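Local structure of predicted HD superfamily hydrolase (uncultured Thermotogales bacterium, 2PQ7) at the interface of chains A and B. The protein binds two iron ions in its HD domain and is probably a metal-dependent hydrolase. Sequence-based numbering; all coordinates share one arbitrary frame. Chains: chain A/B, Predicted HD superfamily hydrolase.

Contacts 1 and 2 are neighbouring stretches of one two-fold symmetric interface, their C-alpha centres about 12 Å apart. Both pair the short helix 139-147 of one chain with the long C-terminal helix 193-217 of the other. Contact 1, which adds helix 35-52 and Arg202, centres on a carboxylate that caps the partner's short helix, flanked by apolar groups; contact 2 adds the packing of the two long helices through Phe205 and Phe209. Ala139, Ala143, Arg212 and Phe213 recur in both with the chains exchanged, so contact 2 continues into the twin of contact 1. The dimer may or may not be the biological one.

Contact 1: the interface of chains A and B. Residues chain A 40, 139-141, 143, 202; chain B 212-213, 216-217.
B:Glu216 meets the first turn of helix 139-147 in chain A and illustrates how a carboxylate can cap the N-terminus of a partner's helix. Its two oxygens take two successive backbone N-H groups. OE2 of B:Glu216 accepts from A:Ala139 N at 3.0 Å through its syn lone pair. OE1 accepts from A:Val140 N at 2.9 Å in a nearly straight bond (173° at H), the donor also on the syn side but somewhat out of the carboxylate plane. A water extends this cap to a third amide: it lies 2.6 Å from B:Glu216 OE1 and 2.9 Å from A:Ala141 N. The side chain reaches this far because it runs extended beyond CG, and the positive end of the helix dipole would favour a charged carboxylate. An alanine in place of B:Glu216 would probably leave the A:Ala139 and A:Val140 amides without their acceptors and the water without its anchor.

The guanidinium of A:Arg202 stacks against the carboxylate, the planes 26° apart. B:Glu216 CG sits over the rim of one guanidinium face, 3.6 Å from NH2 of A:Arg202. The charged atoms do not touch, so any attraction is through space.

Apolar contacts flank the cap. A:Val140 spreads its two methyls: CG2 lies over the rim of one face of B:Phe213, 3.8 Å from CD2, while CG1, anti to the backbone N (chi1 176°), points at the poorly ordered indole of B:Trp217, a contact to be read with caution. A:Ala143 CB touches the edge of B:Phe213 in its plane. A:Arg40 lays its aliphatic stem along the other chain's backbone, its CG 3.3 Å from B:Glu216 O.

Within the HD-domain fold, the site brings the last turns of B helix 193-217 against A helices 35-52, 139-147 and 193-217.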
loop_
_atom_site.group_PDB
_atom_site.type_symbol
_atom_site.label_atom_id
_atom_site.label_comp_id
_atom_site.label_asym_id
_atom_site.label_seq_id
_atom_site.Cartn_x
_atom_site.Cartn_y
_atom_site.Cartn_z
ATOM N N ARG A 40 4.997 7.388 15.675
ATOM C CA ARG A 40 5.434 7.857 14.349
ATOM C C ARG A 40 5.677 9.371 14.354
ATOM O O ARG A 40 6.585 9.880 13.699
ATOM C CB ARG A 40 4.424 7.438 13.282
ATOM C CG ARG A 40 4.386 5.907 13.110
ATOM C CD ARG A 40 3.632 5.505 11.894
ATOM N NE ARG A 40 2.271 6.016 11.887
ATOM C CZ ARG A 40 1.198 5.413 12.421
ATOM N NH1 ARG A 40 1.256 4.233 12.993
ATOM N NH2 ARG A 40 0.051 6.030 12.387
ATOM N N ALA A 139 3.887 5.566 3.185
ATOM C CA ALA A 139 3.613 4.136 3.059
ATOM C C ALA A 139 2.681 3.619 4.146
ATOM O O ALA A 139 1.745 2.865 3.878
ATOM C CB ALA A 139 4.892 3.367 3.073
ATOM N N VAL A 140 2.890 4.031 5.397
ATOM C CA VAL A 140 2.024 3.563 6.478
ATOM C C VAL A 140 0.620 4.094 6.292
ATOM O O VAL A 140 -0.353 3.361 6.498
ATOM C CB VAL A 140 2.587 3.911 7.891
ATOM C CG1 VAL A 140 1.613 3.483 8.973
ATOM C CG2 VAL A 140 3.935 3.241 8.115
ATOM N N ALA A 141 0.489 5.361 5.889
ATOM C CA ALA A 141 -0.822 5.943 5.591
ATOM C C ALA A 141 -1.572 5.146 4.482
ATOM O O ALA A 141 -2.762 4.902 4.599
ATOM C CB ALA A 141 -0.664 7.404 5.189
ATOM N N ALA A 143 -1.061 1.960 3.717
ATOM C CA ALA A 143 -1.452 0.713 4.336
ATOM C C ALA A 143 -2.717 0.905 5.198
ATOM O O ALA A 143 -3.615 0.046 5.177
ATOM C CB ALA A 143 -0.329 0.117 5.137
ATOM N N ARG A 202 7.301 11.902 0.554
ATOM C CA ARG A 202 6.183 11.008 0.819
ATOM C C ARG A 202 5.048 11.179 -0.180
ATOM O O ARG A 202 4.468 10.176 -0.615
ATOM C CB ARG A 202 5.656 11.217 2.226
ATOM C CG ARG A 202 6.617 10.728 3.251
ATOM C CD ARG A 202 6.024 10.986 4.611
ATOM N NE ARG A 202 6.918 10.565 5.675
ATOM C CZ ARG A 202 6.532 10.330 6.924
ATOM N NH1 ARG A 202 5.258 10.409 7.262
ATOM N NH2 ARG A 202 7.411 9.891 7.810
ATOM N N ARG B 212 10.121 2.113 3.294
ATOM C CA ARG B 212 9.444 3.297 3.772
ATOM C C ARG B 212 8.540 2.991 4.947
ATOM O O ARG B 212 8.518 3.745 5.903
ATOM C CB ARG B 212 8.624 3.973 2.660
ATOM C CG ARG B 212 9.447 4.693 1.631
ATOM C CD ARG B 212 8.569 5.306 0.543
ATOM N NE ARG B 212 9.415 6.028 -0.378
ATOM C CZ ARG B 212 9.819 7.277 -0.201
ATOM N NH1 ARG B 212 9.457 7.970 0.880
ATOM N NH2 ARG B 212 10.636 7.833 -1.096
ATOM N N PHE B 213 7.782 1.905 4.860
ATOM C CA PHE B 213 6.906 1.464 5.934
ATOM C C PHE B 213 7.709 1.321 7.223
ATOM O O PHE B 213 7.341 1.880 8.262
ATOM C CB PHE B 213 6.238 0.130 5.571
ATOM C CG PHE B 213 5.154 -0.290 6.508
ATOM C CD1 PHE B 213 5.467 -0.949 7.675
ATOM C CD2 PHE B 213 3.841 -0.045 6.225
ATOM C CE1 PHE B 213 4.464 -1.349 8.541
ATOM C CE2 PHE B 213 2.831 -0.418 7.090
ATOM C CZ PHE B 213 3.139 -1.082 8.239
ATOM N N GLU B 216 9.133 4.725 8.492
ATOM C CA GLU B 216 8.078 5.546 9.078
ATOM C C GLU B 216 7.526 4.990 10.374
ATOM O O GLU B 216 7.108 5.744 11.247
ATOM C CB GLU B 216 6.899 5.656 8.113
ATOM C CG GLU B 216 7.177 6.420 6.809
ATOM C CD GLU B 216 6.069 6.244 5.777
ATOM O OE1 GLU B 216 4.941 5.863 6.169
ATOM O OE2 GLU B 216 6.337 6.508 4.572
ATOM N N TRP B 217 7.484 3.668 10.484
ATOM C CA TRP B 217 6.903 3.024 11.651
ATOM C C TRP B 217 7.757 3.285 12.888
ATOM O O TRP B 217 7.223 3.361 14.002
ATOM C CB TRP B 217 6.712 1.532 11.386
ATOM C CG TRP B 217 5.892 0.846 12.416
ATOM C CD1 TRP B 217 6.346 0.211 13.539
ATOM C CD2 TRP B 217 4.470 0.712 12.422
ATOM N NE1 TRP B 217 5.287 -0.316 14.249
ATOM C CE2 TRP B 217 4.123 -0.020 13.586
ATOM C CE3 TRP B 217 3.451 1.148 11.572
ATOM C CZ2 TRP B 217 2.795 -0.321 13.917
ATOM C CZ3 TRP B 217 2.125 0.846 11.898
ATOM C CH2 TRP B 217 1.811 0.117 13.063
HETATM O O HOH W 1 2.706 7.207 6.427
#

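Contact 2: the interface of chains A and B. Residues chain A 142, 205, 209, 212-213; chain B 139, 142-143, 205, 209.
A:Phe209 and B:Phe205 meet where the long helices 193-217 of two HD-domain chains cross at a steep angle, with helix 139-147 of each chain beside them and helical backbone torsions throughout. The interaction is apolar and mostly aromatic. A:Phe209 offers its ring edge atom CD2 to the edge of B:Phe205 in that ring's plane, 3.6 Å from CE2, and the two side chains stand at about a right angle. The twin pairing turns B:Phe209 CD2 toward the edge of A:Phe205. Between these pairs the two Phe205 rings meet corner to corner, CE1 of A:Phe205 3.5 Å from CE1 of B:Phe205, the side chains crossing at a slant close to the two-fold axis.

One face of B:Phe205 is taken by A:Arg212. Its chain, extended from CG to NE, runs antiparallel to the phenylalanine side chain, and the CD methylene sits above the ring centre, 3.5 Å from the centroid, as a CH-pi contact. The guanidinium beyond is tilted 24° from the ring and has B:Phe205 CB over its rim.

A:Phe209 is sandwiched. With CG anti to the backbone N (chi1 -173°), its ring lies between the CG2 methyl of A:Ile142, centred on one face, and B:Ala139 CB, centred on the other; this should restrain the ring from turning. Its tip, CZ, approaches the carbonyl oxygen B:Ala139 O at 3.4 Å, and CE2 lies 4.0 Å from CG2 of B:Ile142.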
loop_
_atom_site.group_PDB
_atom_site.type_symbol
_atom_site.label_atom_id
_atom_site.label_comp_id
_atom_site.label_asym_id
_atom_site.label_seq_id
_atom_site.Cartn_x
_atom_site.Cartn_y
_atom_site.Cartn_z
ATOM N N ILE A 142 -0.856 4.789 3.422
ATOM C CA ILE A 142 -1.421 3.950 2.359
ATOM C C ILE A 142 -1.908 2.633 2.951
ATOM O O ILE A 142 -3.021 2.200 2.676
ATOM C CB ILE A 142 -0.408 3.682 1.225
ATOM C CG1 ILE A 142 -0.108 4.951 0.429
ATOM C CG2 ILE A 142 -0.926 2.584 0.286
ATOM C CD1 ILE A 142 1.190 4.867 -0.391
ATOM N N PHE A 205 5.788 9.564 -3.439
ATOM C CA PHE A 205 5.653 8.117 -3.306
ATOM C C PHE A 205 4.181 7.724 -3.381
ATOM O O PHE A 205 3.826 6.744 -4.074
ATOM C CB PHE A 205 6.305 7.585 -2.007
ATOM C CG PHE A 205 6.220 6.094 -1.879
ATOM C CD1 PHE A 205 7.015 5.312 -2.671
ATOM C CD2 PHE A 205 5.281 5.496 -1.070
ATOM C CE1 PHE A 205 6.946 3.933 -2.607
ATOM C CE2 PHE A 205 5.203 4.084 -1.006
ATOM C CZ PHE A 205 6.025 3.335 -1.792
ATOM N N PHE A 209 2.360 5.367 -6.139
ATOM C CA PHE A 209 1.541 4.238 -5.727
ATOM C C PHE A 209 0.207 4.251 -6.480
ATOM O O PHE A 209 -0.222 3.209 -6.999
ATOM C CB PHE A 209 1.269 4.227 -4.220
ATOM C CG PHE A 209 0.573 2.974 -3.755
ATOM C CD1 PHE A 209 -0.790 2.832 -3.909
ATOM C CD2 PHE A 209 1.296 1.918 -3.212
ATOM C CE1 PHE A 209 -1.416 1.655 -3.524
ATOM C CE2 PHE A 209 0.671 0.769 -2.820
ATOM C CZ PHE A 209 -0.673 0.630 -2.983
ATOM N N ARG A 212 0.597 3.533 -10.243
ATOM C CA ARG A 212 0.846 2.123 -10.443
ATOM C C ARG A 212 -0.403 1.296 -10.223
ATOM O O ARG A 212 -0.669 0.389 -10.992
ATOM C CB ARG A 212 1.968 1.607 -9.527
ATOM C CG ARG A 212 3.347 2.047 -9.927
ATOM C CD ARG A 212 4.402 1.526 -8.953
ATOM N NE ARG A 212 5.705 1.936 -9.425
ATOM C CZ ARG A 212 6.416 1.275 -10.326
ATOM N NH1 ARG A 212 5.956 0.149 -10.873
ATOM N NH2 ARG A 212 7.590 1.768 -10.722
ATOM N N PHE A 213 -1.145 1.591 -9.163
ATOM C CA PHE A 213 -2.395 0.912 -8.859
ATOM C C PHE A 213 -3.326 0.988 -10.065
ATOM O O PHE A 213 -3.837 -0.035 -10.534
ATOM C CB PHE A 213 -3.064 1.542 -7.629
ATOM C CG PHE A 213 -4.233 0.775 -7.105
ATOM C CD1 PHE A 213 -5.478 0.943 -7.668
ATOM C CD2 PHE A 213 -4.099 -0.091 -6.058
ATOM C CE1 PHE A 213 -6.566 0.242 -7.179
ATOM C CE2 PHE A 213 -5.170 -0.814 -5.573
ATOM C CZ PHE A 213 -6.405 -0.639 -6.121
ATOM N N ALA B 139 1.713 -2.615 -6.816
ATOM C CA ALA B 139 0.873 -1.773 -5.968
ATOM C C ALA B 139 -0.444 -2.441 -5.597
ATOM O O ALA B 139 -0.874 -2.406 -4.443
ATOM C CB ALA B 139 0.613 -0.467 -6.642
ATOM N N ILE B 142 0.206 -5.131 -3.000
ATOM C CA ILE B 142 0.397 -4.490 -1.695
ATOM C C ILE B 142 -0.960 -4.143 -1.092
ATOM O O ILE B 142 -1.216 -4.432 0.071
ATOM C CB ILE B 142 1.276 -3.224 -1.788
ATOM C CG1 ILE B 142 2.725 -3.573 -2.126
ATOM C CG2 ILE B 142 1.220 -2.429 -0.477
ATOM C CD1 ILE B 142 3.531 -2.381 -2.670
ATOM N N ALA B 143 -1.812 -3.473 -1.855
ATOM C CA ALA B 143 -3.127 -3.125 -1.367
ATOM C C ALA B 143 -3.892 -4.386 -0.913
ATOM O O ALA B 143 -4.568 -4.357 0.129
ATOM C CB ALA B 143 -3.909 -2.349 -2.389
ATOM N N PHE B 205 9.591 -1.463 -6.532
ATOM C CA PHE B 205 8.567 -0.626 -5.914
ATOM C C PHE B 205 8.119 -1.245 -4.594
ATOM O O PHE B 205 7.977 -0.527 -3.578
ATOM C CB PHE B 205 7.362 -0.386 -6.853
ATOM C CG PHE B 205 6.323 0.513 -6.253
ATOM C CD1 PHE B 205 6.584 1.851 -6.147
ATOM C CD2 PHE B 205 5.168 0.008 -5.705
ATOM C CE1 PHE B 205 5.668 2.711 -5.571
ATOM C CE2 PHE B 205 4.229 0.884 -5.109
ATOM C CZ PHE B 205 4.511 2.214 -5.038
ATOM N N PHE B 209 8.439 0.322 -0.863
ATOM C CA PHE B 209 7.278 0.408 0.009
ATOM C C PHE B 209 7.624 -0.126 1.403
ATOM O O PHE B 209 7.298 0.518 2.412
ATOM C CB PHE B 209 6.072 -0.360 -0.540
ATOM C CG PHE B 209 4.815 -0.136 0.261
ATOM C CD1 PHE B 209 4.602 -0.824 1.437
ATOM C CD2 PHE B 209 3.874 0.805 -0.141
ATOM C CE1 PHE B 209 3.466 -0.575 2.195
ATOM C CE2 PHE B 209 2.750 1.033 0.602
ATOM C CZ PHE B 209 2.549 0.358 1.766
#